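Local coordinates for Peptide/nickel transport system substrate-binding protein (PDB 5KZT) that binds peptides outside the cell membrane and probably delivers them to an ABC transporter for uptake, at residues 12-17 with 221-226. Residues are numbered along the deposited sequence; the frame is centred on the assembly and turned at random.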
# COMPACT_ATOMS: atom_id res chain seq x y z
N SER A 12 18.11 -15.87 -22.37
CA SER A 12 18.19 -16.01 -23.87
C SER A 12 17.15 -15.14 -24.59
O SER A 12 16.06 -14.88 -24.06
CB SER A 12 18.00 -17.46 -24.28
OG SER A 12 16.66 -17.89 -24.09
N GLY A 13 17.49 -14.71 -25.81
CA GLY A 13 16.65 -13.77 -26.58
C GLY A 13 16.67 -12.34 -26.05
O GLY A 13 17.38 -12.02 -25.09
N GLU A 14 15.86 -11.48 -26.66
CA GLU A 14 15.77 -10.06 -26.30
C GLU A 14 15.21 -9.86 -24.88
O GLU A 14 14.16 -10.39 -24.54
CB GLU A 14 14.91 -9.32 -27.32
CG GLU A 14 14.83 -7.82 -27.14
CD GLU A 14 13.94 -7.17 -28.17
OE1 GLU A 14 12.70 -7.39 -28.12
OE2 GLU A 14 14.49 -6.46 -29.06
N GLN A 15 15.90 -9.05 -24.09
CA GLN A 15 15.56 -8.84 -22.70
C GLN A 15 14.72 -7.58 -22.55
O GLN A 15 15.13 -6.61 -21.91
CB GLN A 15 16.83 -8.77 -21.86
CG GLN A 15 17.69 -10.03 -21.93
CD GLN A 15 16.94 -11.25 -21.41
OE1 GLN A 15 16.45 -11.25 -20.28
NE2 GLN A 15 16.81 -12.27 -22.24
N VAL A 16 13.52 -7.63 -23.13
CA VAL A 16 12.53 -6.56 -23.04
C VAL A 16 11.25 -7.19 -22.52
O VAL A 16 10.78 -8.17 -23.10
CB VAL A 16 12.29 -5.88 -24.38
CG1 VAL A 16 11.12 -4.90 -24.31
CG2 VAL A 16 13.55 -5.17 -24.83
N LEU A 17 10.72 -6.63 -21.44
CA LEU A 17 9.56 -7.18 -20.74
C LEU A 17 8.39 -6.20 -20.91
O LEU A 17 8.58 -4.99 -20.80
CB LEU A 17 9.91 -7.40 -19.28
CG LEU A 17 8.86 -7.91 -18.30
CD1 LEU A 17 8.33 -9.29 -18.69
CD2 LEU A 17 9.42 -7.92 -16.89
N LYS A 221 19.52 -7.57 -15.88
CA LYS A 221 19.52 -8.27 -17.18
C LYS A 221 18.55 -7.70 -18.20
O LYS A 221 18.79 -7.80 -19.39
CB LYS A 221 19.23 -9.77 -16.99
CG LYS A 221 20.20 -10.51 -16.07
CD LYS A 221 21.67 -10.18 -16.37
CE LYS A 221 22.65 -10.64 -15.30
NZ LYS A 221 23.06 -12.07 -15.48
N LEU A 222 17.43 -7.16 -17.73
CA LEU A 222 16.46 -6.52 -18.61
C LEU A 222 16.98 -5.17 -19.08
O LEU A 222 17.35 -4.34 -18.25
CB LEU A 222 15.13 -6.34 -17.89
CG LEU A 222 14.37 -7.64 -17.65
CD1 LEU A 222 13.20 -7.41 -16.70
CD2 LEU A 222 13.92 -8.26 -18.96
N LYS A 223 17.02 -4.95 -20.38
CA LYS A 223 17.39 -3.63 -20.87
C LYS A 223 16.20 -2.63 -20.79
O LYS A 223 16.41 -1.45 -20.63
CB LYS A 223 18.01 -3.70 -22.28
CG LYS A 223 17.07 -4.00 -23.40
CD LYS A 223 17.84 -4.34 -24.67
CE LYS A 223 16.88 -4.63 -25.80
NZ LYS A 223 17.55 -4.92 -27.07
N GLN A 224 14.96 -3.13 -20.86
CA GLN A 224 13.78 -2.28 -20.94
C GLN A 224 12.52 -3.01 -20.47
O GLN A 224 12.32 -4.19 -20.78
CB GLN A 224 13.58 -1.76 -22.38
CG GLN A 224 12.45 -0.75 -22.51
CD GLN A 224 12.65 0.21 -23.66
OE1 GLN A 224 13.77 0.65 -23.94
NE2 GLN A 224 11.55 0.57 -24.33
N ILE A 225 11.69 -2.32 -19.70
CA ILE A 225 10.40 -2.85 -19.24
C ILE A 225 9.35 -1.82 -19.66
O ILE A 225 9.42 -0.68 -19.24
CB ILE A 225 10.38 -3.11 -17.72
CG1 ILE A 225 11.53 -4.02 -17.29
CG2 ILE A 225 9.04 -3.70 -17.30
CD1 ILE A 225 11.81 -4.00 -15.80
N ASN A 226 8.42 -2.23 -20.51
CA ASN A 226 7.37 -1.35 -21.03
C ASN A 226 6.10 -1.62 -20.24
O ASN A 226 5.71 -2.79 -20.08
CB ASN A 226 7.10 -1.64 -22.50
CG ASN A 226 8.34 -1.46 -23.36
OD1 ASN A 226 8.96 -0.39 -23.33
ND2 ASN A 226 8.71 -2.48 -24.14
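Leu17 and Val16 pair with Ile225 and Gln224 as neighbouring parallel β-strands, where the N-terminal strand 16-21 forms an outermost strand of a mixed sheet in this periplasmic-binding-protein-like fold; strand 205-210 flanks 224-229 on its other side. The ladder starts where Lys223 N donates to Gln15 O, a bent bond of 140° at the hydrogen. Leu17 then bridges two residues of the second strand: its N donates to Gln224 O at 3.0 Å, and its O receives Asn226 N at 2.8 Å. Gln224 O is also approached by Val16 CA at 3.3 Å. Before the strand, Gln15 centres an inverse gamma turn, and its CB lies against Lys221 O. Both polar atoms of the Gln15 amide are held: NE2 donates to Gly13 O from above the carbonyl plane, and OE1 accepts from Leu526 N of strand 525-526. On the face carrying Leu17 and Ile225, Leu17 CD2 meets Leu222 CD1 at 3.8 Å, and Leu526 touches both leucines. On the side of Val16 and Gln224, the loop residue Lys223 starts with CG between its own N and carbonyl carbon (chi1 73°), then runs extended, bringing CE against Val16 CG2. Its NZ makes a long salt bridge, 4.0 Å, to Glu14 OE2. Val16 CG1, anti to its backbone N (chi1 172°), touches Asn226 ND2, which donates to Asn18 OD1. On the same amide, Asn226 OD1 accepts Gln224 NE2 on a lone pair, a nearly straight bond of 2.9 Å.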